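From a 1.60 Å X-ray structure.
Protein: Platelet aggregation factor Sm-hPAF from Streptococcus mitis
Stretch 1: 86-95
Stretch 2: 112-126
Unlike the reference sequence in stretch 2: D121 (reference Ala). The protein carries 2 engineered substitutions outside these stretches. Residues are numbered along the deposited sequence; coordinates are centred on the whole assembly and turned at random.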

ATOM      1  N   ASN A  86      -8.717  -9.635   1.550  1.00 22.60           N
ATOM      2  CA  ASN A  86      -9.121  -9.890   0.189  1.00 22.91           C
ATOM      3  C   ASN A  86      -8.737  -8.746  -0.743  1.00 22.84           C
ATOM      4  O   ASN A  86      -9.569  -8.007  -1.255  1.00 23.55           O
ATOM      5  CB  ASN A  86     -10.634 -10.133   0.155  1.00 25.93           C
ATOM      6  CG  ASN A  86     -11.113 -10.670  -1.203  1.00 29.95           C
ATOM      7  OD1 ASN A  86     -10.368 -11.052  -2.066  1.00 30.58           O
ATOM      8  ND2 ASN A  86     -12.427 -10.605  -1.409  1.00 33.66           N
ATOM      9  N   PHE A  87      -7.436  -8.642  -0.924  1.00 21.97           N
ATOM     10  CA  PHE A  87      -6.911  -7.526  -1.681  1.00 20.80           C
ATOM     11  C   PHE A  87      -5.752  -7.955  -2.548  1.00 21.94           C
ATOM     12  O   PHE A  87      -5.107  -8.990  -2.311  1.00 21.76           O
ATOM     13  CB  PHE A  87      -6.429  -6.361  -0.745  1.00 21.01           C
ATOM     14  CG  PHE A  87      -5.302  -6.729   0.183  1.00 19.98           C
ATOM     15  CD1 PHE A  87      -5.528  -7.350   1.401  1.00 21.47           C
ATOM     16  CD2 PHE A  87      -3.965  -6.492  -0.204  1.00 21.47           C
ATOM     17  CE1 PHE A  87      -4.503  -7.725   2.259  1.00 21.78           C
ATOM     18  CE2 PHE A  87      -2.968  -6.854   0.637  1.00 20.64           C
ATOM     19  CZ  PHE A  87      -3.175  -7.398   1.868  1.00 22.01           C
ATOM     20  N   ASP A  88      -5.457  -7.127  -3.539  1.00 20.87           N
ATOM     21  CA  ASP A  88      -4.276  -7.360  -4.396  1.00 21.02           C
ATOM     22  C   ASP A  88      -3.251  -6.257  -4.168  1.00 19.29           C
ATOM     23  O   ASP A  88      -3.593  -5.093  -3.828  1.00 20.51           O
ATOM     24  CB  ASP A  88      -4.617  -7.267  -5.897  1.00 21.55           C
ATOM     25  CG  ASP A  88      -5.500  -8.444  -6.434  1.00 25.92           C
ATOM     26  OD1 ASP A  88      -6.178  -8.215  -7.480  1.00 29.88           O
ATOM     27  OD2 ASP A  88      -5.553  -9.471  -5.815  1.00 29.11           O
ATOM     28  N   VAL A  89      -1.997  -6.598  -4.325  1.00 18.31           N
ATOM     29  CA  VAL A  89      -0.865  -5.589  -4.459  1.00 17.45           C
ATOM     30  C   VAL A  89      -0.427  -5.684  -5.900  1.00 19.60           C
ATOM     31  O   VAL A  89      -0.090  -6.800  -6.401  1.00 20.27           O
ATOM     32  CB  VAL A  89       0.261  -5.912  -3.484  1.00 19.08           C
ATOM     33  CG1 VAL A  89       1.414  -4.878  -3.586  1.00 19.46           C
ATOM     34  CG2 VAL A  89      -0.286  -5.922  -2.031  1.00 19.66           C
ATOM     35  N   VAL A  90      -0.383  -4.555  -6.568  1.00 19.33           N
ATOM     36  CA  VAL A  90      -0.207  -4.505  -8.025  1.00 19.06           C
ATOM     37  C   VAL A  90       0.945  -3.584  -8.319  1.00 20.48           C
ATOM     38  O   VAL A  90       1.147  -2.498  -7.705  1.00 21.44           O
ATOM     39  CB  VAL A  90      -1.459  -3.900  -8.696  1.00 19.60           C
ATOM     40  CG1 VAL A  90      -1.389  -4.116 -10.206  1.00 22.29           C
ATOM     41  CG2 VAL A  90      -2.720  -4.595  -8.173  1.00 22.45           C
ATOM     42  N   LEU A  91       1.784  -4.008  -9.276  1.00 17.72           N
ATOM     43  CA  LEU A  91       2.817  -3.136  -9.803  1.00 18.30           C
ATOM     44  C   LEU A  91       2.440  -2.731 -11.230  1.00 19.20           C
ATOM     45  O   LEU A  91       2.024  -3.608 -11.986  1.00 18.26           O
ATOM     46  CB  LEU A  91       4.170  -3.827  -9.836  1.00 18.32           C
ATOM     47  CG  LEU A  91       4.767  -4.358  -8.486  1.00 18.22           C
ATOM     48  CD1 LEU A  91       6.154  -4.925  -8.708  1.00 20.38           C
ATOM     49  CD2 LEU A  91       4.747  -3.165  -7.500  1.00 20.71           C
ATOM     50  N   LEU A  92       2.571  -1.474 -11.564  1.00 18.76           N
ATOM     51  CA  LEU A  92       2.216  -0.984 -12.918  1.00 18.40           C
ATOM     52  C   LEU A  92       3.450  -0.342 -13.524  1.00 23.15           C
ATOM     53  O   LEU A  92       4.266   0.305 -12.866  1.00 19.85           O
ATOM     54  CB  LEU A  92       1.130   0.101 -12.893  1.00 20.13           C
ATOM     55  CG  LEU A  92      -0.085  -0.207 -12.074  1.00 21.69           C
ATOM     56  CD1 LEU A  92      -0.971   1.047 -12.316  1.00 23.60           C
ATOM     57  CD2 LEU A  92      -0.787  -1.410 -12.604  1.00 23.45           C
ATOM     58  N   ASN A  93       3.579  -0.504 -14.856  1.00 18.56           N
ATOM     59  CA  ASN A  93       4.633   0.217 -15.563  1.00 17.90           C
ATOM     60  C   ASN A  93       4.281   1.710 -15.809  1.00 21.12           C
ATOM     61  O   ASN A  93       3.233   2.234 -15.351  1.00 20.69           O
ATOM     62  CB  ASN A  93       4.992  -0.555 -16.903  1.00 16.98           C
ATOM     63  CG  ASN A  93       3.904  -0.435 -17.970  1.00 20.49           C
ATOM     64  OD1 ASN A  93       3.988  -1.231 -19.017  1.00 21.45           O
ATOM     65  ND2 ASN A  93       2.876   0.308 -17.802  1.00 15.95           N
ATOM     66  N   GLU A  94       5.134   2.437 -16.529  1.00 21.04           N
ATOM     67  CA  GLU A  94       4.929   3.854 -16.742  1.00 21.67           C
ATOM     68  C   GLU A  94       3.699   4.196 -17.501  1.00 23.96           C
ATOM     69  O   GLU A  94       3.108   5.266 -17.386  1.00 26.78           O
ATOM     70  CB  GLU A  94       6.205   4.442 -17.420  1.00 25.86           C
ATOM     71  CG  GLU A  94       6.109   5.970 -17.590  1.00 35.99           C
ATOM     72  CD  GLU A  94       5.720   6.448 -18.988  1.00 62.52           C
ATOM     73  OE1 GLU A  94       5.086   5.684 -19.792  1.00 60.60           O
ATOM     74  OE2 GLU A  94       6.053   7.635 -19.270  1.00 70.16           O
ATOM     75  N   ALA A  95       3.247   3.249 -18.336  1.00 22.09           N
ATOM     76  CA  ALA A  95       2.038   3.353 -19.118  1.00 21.61           C
ATOM     77  C   ALA A  95       0.816   2.858 -18.381  1.00 21.00           C
ATOM     78  O   ALA A  95      -0.332   2.732 -18.869  1.00 24.14           O
ATOM     79  CB  ALA A  95       2.221   2.470 -20.402  1.00 22.34           C
ATOM     80  N   GLU A 112       1.881  -6.174   9.927  1.00 24.41           N
ATOM     81  CA  GLU A 112       2.535  -5.792   8.668  1.00 22.70           C
ATOM     82  C   GLU A 112       2.482  -6.997   7.731  1.00 25.04           C
ATOM     83  O   GLU A 112       2.272  -8.159   8.134  1.00 24.93           O
ATOM     84  CB  GLU A 112       3.937  -5.352   8.872  1.00 27.59           C
ATOM     85  CG  GLU A 112       4.765  -6.393   9.535  1.00 41.24           C
ATOM     86  CD  GLU A 112       6.118  -5.850  10.026  1.00 53.74           C
ATOM     87  OE1 GLU A 112       6.140  -4.813  10.762  1.00 53.16           O
ATOM     88  OE2 GLU A 112       7.141  -6.505   9.664  1.00 67.18           O
ATOM     89  N   LEU A 113       2.639  -6.714   6.429  1.00 21.62           N
ATOM     90  CA  LEU A 113       2.718  -7.798   5.377  1.00 23.04           C
ATOM     91  C   LEU A 113       3.899  -7.448   4.528  1.00 21.56           C
ATOM     92  O   LEU A 113       4.017  -6.323   3.987  1.00 20.06           O
ATOM     93  CB  LEU A 113       1.437  -7.850   4.521  1.00 23.14           C
ATOM     94  CG  LEU A 113       1.577  -8.776   3.287  1.00 24.40           C
ATOM     95  CD1 LEU A 113       1.781 -10.223   3.746  1.00 28.63           C
ATOM     96  CD2 LEU A 113       0.326  -8.602   2.379  1.00 23.84           C
ATOM     97  N   GLU A 114       4.829  -8.387   4.315  1.00 21.48           N
ATOM     98  CA  GLU A 114       5.924  -8.147   3.389  1.00 19.57           C
ATOM     99  C   GLU A 114       5.643  -8.904   2.081  1.00 21.62           C
ATOM    100  O   GLU A 114       5.363 -10.146   2.084  1.00 25.94           O
ATOM    101  CB  GLU A 114       7.264  -8.756   3.929  1.00 25.09           C
ATOM    102  CG  GLU A 114       7.777  -7.897   5.133  1.00 30.70           C
ATOM    103  CD  GLU A 114       9.126  -8.348   5.673  1.00 37.76           C
ATOM    104  OE1 GLU A 114       9.530  -9.499   5.432  1.00 39.86           O
ATOM    105  OE2 GLU A 114       9.762  -7.514   6.341  1.00 47.06           O
ATOM    106  N   VAL A 115       5.620  -8.138   0.990  1.00 20.14           N
ATOM    107  CA  VAL A 115       5.292  -8.766  -0.340  1.00 19.33           C
ATOM    108  C   VAL A 115       6.566  -8.697  -1.155  1.00 18.80           C
ATOM    109  O   VAL A 115       7.203  -7.651  -1.337  1.00 20.30           O
ATOM    110  CB  VAL A 115       4.211  -7.902  -1.000  1.00 18.88           C
ATOM    111  CG1 VAL A 115       3.821  -8.612  -2.333  1.00 19.72           C
ATOM    112  CG2 VAL A 115       2.982  -7.740  -0.117  1.00 21.68           C
ATOM    113  N   PHE A 116       7.007  -9.845  -1.679  1.00 19.55           N
ATOM    114  CA  PHE A 116       8.243  -9.887  -2.458  1.00 19.94           C
ATOM    115  C   PHE A 116       7.972 -10.037  -3.961  1.00 18.56           C
ATOM    116  O   PHE A 116       7.099 -10.861  -4.283  1.00 22.13           O
ATOM    117  CB  PHE A 116       9.104 -11.073  -1.965  1.00 21.43           C
ATOM    118  CG  PHE A 116       9.644 -10.823  -0.546  1.00 24.39           C
ATOM    119  CD1 PHE A 116      10.817 -10.126  -0.435  1.00 31.61           C
ATOM    120  CD2 PHE A 116       8.947 -11.323   0.551  1.00 29.92           C
ATOM    121  CE1 PHE A 116      11.354  -9.861   0.849  1.00 38.50           C
ATOM    122  CE2 PHE A 116       9.496 -11.047   1.865  1.00 27.19           C
ATOM    123  CZ  PHE A 116      10.672 -10.325   1.943  1.00 30.31           C
ATOM    124  N   PHE A 117       8.629  -9.186  -4.760  1.00 19.81           N
ATOM    125  CA  PHE A 117       8.473  -9.284  -6.225  1.00 19.30           C
ATOM    126  C   PHE A 117       9.749  -9.694  -6.865  1.00 19.99           C
ATOM    127  O   PHE A 117      10.822  -9.420  -6.349  1.00 23.27           O
ATOM    128  CB  PHE A 117       8.051  -7.936  -6.738  1.00 20.38           C
ATOM    129  CG  PHE A 117       6.583  -7.622  -6.449  1.00 20.31           C
ATOM    130  CD1 PHE A 117       5.553  -8.133  -7.164  1.00 19.65           C
ATOM    131  CD2 PHE A 117       6.249  -6.790  -5.338  1.00 21.59           C
ATOM    132  CE1 PHE A 117       4.194  -7.852  -6.934  1.00 22.46           C
ATOM    133  CE2 PHE A 117       4.907  -6.495  -5.117  1.00 21.96           C
ATOM    134  CZ  PHE A 117       3.863  -7.027  -5.847  1.00 22.11           C
ATOM    135  N   THR A 118       9.613 -10.421  -8.021  1.00 20.52           N
ATOM    136  CA  THR A 118      10.845 -10.997  -8.641  1.00 20.70           C
ATOM    137  C   THR A 118      11.432 -10.017  -9.626  1.00 21.32           C
ATOM    138  O   THR A 118      11.115 -10.033 -10.845  1.00 23.42           O
ATOM    139  CB  THR A 118      10.504 -12.298  -9.328  1.00 19.21           C
ATOM    140  OG1 THR A 118       9.792 -13.171  -8.408  1.00 22.77           O
ATOM    141  CG2 THR A 118      11.782 -13.011  -9.738  1.00 22.11           C
ATOM    142  N   ALA A 119      12.090  -9.004  -9.071  1.00 21.14           N
ATOM    143  CA  ALA A 119      12.863  -7.954  -9.807  1.00 22.50           C
ATOM    144  C   ALA A 119      12.034  -7.301 -10.889  1.00 22.60           C
ATOM    145  O   ALA A 119      12.358  -7.391 -12.105  1.00 24.87           O
ATOM    146  CB  ALA A 119      14.137  -8.578 -10.395  1.00 25.69           C
ATOM    147  N   LYS A 120      10.914  -6.677 -10.491  1.00 21.15           N
ATOM    148  CA  LYS A 120       9.991  -6.162 -11.439  1.00 19.92           C
ATOM    149  C   LYS A 120      10.173  -4.698 -11.722  1.00 24.18           C
ATOM    150  O   LYS A 120      10.169  -3.869 -10.773  1.00 22.57           O
ATOM    151  CB  LYS A 120       8.549  -6.372 -10.906  1.00 20.47           C
ATOM    152  CG  LYS A 120       8.088  -7.840 -10.760  1.00 21.00           C
ATOM    153  CD  LYS A 120       7.955  -8.477 -12.193  1.00 23.21           C
ATOM    154  CE  LYS A 120       7.783  -9.991 -11.953  1.00 25.09           C
ATOM    155  NZ  LYS A 120       7.827 -10.622 -13.342  1.00 25.98           N
ATOM    156  N   ASP A 121      10.219  -4.287 -12.987  1.00 20.75           N
ATOM    157  CA  ASP A 121      10.386  -2.884 -13.318  1.00 19.23           C
ATOM    158  C   ASP A 121       9.079  -2.148 -13.363  1.00 20.66           C
ATOM    159  O   ASP A 121       8.239  -2.461 -14.241  1.00 22.13           O
ATOM    160  CB  ASP A 121      11.161  -2.734 -14.627  1.00 19.60           C
ATOM    161  CG  ASP A 121      12.555  -3.342 -14.511  1.00 22.02           C
ATOM    162  OD1 ASP A 121      13.431  -2.773 -13.765  1.00 22.87           O
ATOM    163  OD2 ASP A 121      12.802  -4.464 -15.108  1.00 21.85           O
ATOM    164  N   ALA A 122       8.811  -1.258 -12.386  1.00 19.55           N
ATOM    165  CA  ALA A 122       7.513  -0.663 -12.264  1.00 18.89           C
ATOM    166  C   ALA A 122       7.640   0.764 -11.817  1.00 20.35           C
ATOM    167  O   ALA A 122       8.628   1.082 -11.124  1.00 20.51           O
ATOM    168  CB  ALA A 122       6.746  -1.424 -11.198  1.00 21.33           C
ATOM    169  N   ARG A 123       6.639   1.552 -12.174  1.00 17.89           N
ATOM    170  CA  ARG A 123       6.623   2.944 -11.708  1.00 17.74           C
ATOM    171  C   ARG A 123       5.576   3.133 -10.621  1.00 19.48           C
ATOM    172  O   ARG A 123       5.758   4.059  -9.743  1.00 20.90           O
ATOM    173  CB  ARG A 123       6.353   3.889 -12.883  1.00 19.37           C
ATOM    174  CG  ARG A 123       6.311   5.370 -12.387  1.00 23.04           C
ATOM    175  CD  ARG A 123       6.433   6.358 -13.482  1.00 26.09           C
ATOM    176  NE  ARG A 123       5.956   7.687 -12.955  1.00 25.13           N
ATOM    177  CZ  ARG A 123       6.021   8.811 -13.640  1.00 29.64           C
ATOM    178  NH1 ARG A 123       6.653   8.829 -14.865  1.00 29.26           N
ATOM    179  NH2 ARG A 123       5.455   9.890 -13.089  1.00 28.78           N
ATOM    180  N   TYR A 124       4.490   2.390 -10.615  1.00 18.34           N
ATOM    181  CA  TYR A 124       3.395   2.586  -9.627  1.00 18.27           C
ATOM    182  C   TYR A 124       3.230   1.367  -8.793  1.00 19.62           C
ATOM    183  O   TYR A 124       3.342   0.198  -9.280  1.00 18.81           O
ATOM    184  CB  TYR A 124       2.070   2.890 -10.349  1.00 19.07           C
ATOM    185  CG  TYR A 124       2.082   4.136 -11.220  1.00 19.53           C
ATOM    186  CD1 TYR A 124       2.532   4.061 -12.587  1.00 19.71           C
ATOM    187  CD2 TYR A 124       1.801   5.402 -10.695  1.00 18.46           C
ATOM    188  CE1 TYR A 124       2.572   5.176 -13.403  1.00 21.03           C
ATOM    189  CE2 TYR A 124       1.776   6.537 -11.529  1.00 21.15           C
ATOM    190  CZ  TYR A 124       2.140   6.421 -12.871  1.00 23.14           C
ATOM    191  OH  TYR A 124       2.259   7.565 -13.638  1.00 24.37           O
ATOM    192  N   VAL A 125       2.858   1.548  -7.486  1.00 17.03           N
ATOM    193  CA  VAL A 125       2.536   0.446  -6.590  1.00 16.48           C
ATOM    194  C   VAL A 125       1.103   0.692  -6.129  1.00 17.14           C
ATOM    195  O   VAL A 125       0.828   1.857  -5.635  1.00 18.00           O
ATOM    196  CB  VAL A 125       3.499   0.400  -5.386  1.00 17.08           C
ATOM    197  CG1 VAL A 125       3.041  -0.735  -4.426  1.00 21.01           C
ATOM    198  CG2 VAL A 125       4.932   0.196  -5.878  1.00 19.12           C
ATOM    199  N   LYS A 126       0.221  -0.277  -6.271  1.00 17.26           N
ATOM    200  CA  LYS A 126      -1.187  -0.021  -5.933  1.00 17.86           C
ATOM    201  C   LYS A 126      -1.651  -1.123  -4.980  1.00 21.16           C
ATOM    202  O   LYS A 126      -1.243  -2.278  -5.116  1.00 21.98           O
ATOM    203  CB  LYS A 126      -1.942  -0.022  -7.271  1.00 21.35           C
ATOM    204  CG  LYS A 126      -3.349   0.332  -7.190  1.00 27.03           C
ATOM    205  CD  LYS A 126      -3.800   0.561  -8.693  1.00 27.18           C
ATOM    206  CE  LYS A 126      -5.226   1.031  -8.498  1.00 33.79           C
ATOM    207  NZ  LYS A 126      -5.895   0.629  -9.752  1.00 36.79           N
TER
HETATM  208  O   HOH W   1       3.688   7.453 -15.875  1.00 28.93           O

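Stretch 2 meets the single strand 87-92 twice: first through side chains alone, then, past two corners, through backbone and side chains together. Strand 112-117 crosses strand 87-92 at -40°, with axes 9.7 Å apart, too far for backbone bonding, so every second residue reaches across. L113 sends CD2 to the edge of the F87 ring, 3.7 Å from CZ. V115 CG2 lies 4.2 Å from V89 CG2, while E112, E114 and F116, in alternation, stay out of reach. F117 offers two surfaces: V89 CG1 sits at the ring edge, 4.0 Å from CZ, and L91 CD1 lies over a face, 3.5 Å from CG, in a CH-pi contact almost along the ring normal.

The corner at T118 and A119 carries a weak hydrogen bond from A119 N to F117 O (3.0 Å). Beyond it, K120 brings CB to 3.6 Å from L91 CD1, although the end of its side chain leads away. A122 CB then packs 3.8 Å from L91 CB, so L91 is held by residues from both sides of the corner.

At R123 the backbone engages. L92 O accepts from both R123 N (2.8 Å) and Y124 N (3.1 Å), and L92 N returns a bond to Y124 O (2.9 Å). This fixes an antiparallel register. Y124 pairs with L92 on one face of the sheet, Y124 CB 3.9 Å from L92 CB, and a water bridges Y124 OH and E94 O, 2.7 Å from each. V125 occupies the non-hydrogen-bonded position opposite L91, and its side chain joins the L91 cluster, CG2 to CD2 at 3.7 Å. K126 restores the bonded pairing: V90 N to K126 O and K126 N to V90 O are both 2.8 Å. The rule is alternation: F87, V89 and L91 pack against strand 112-117, while the backbones of V90 and L92 carry the hydrogen bonds and the L92 side chain packs on Y124.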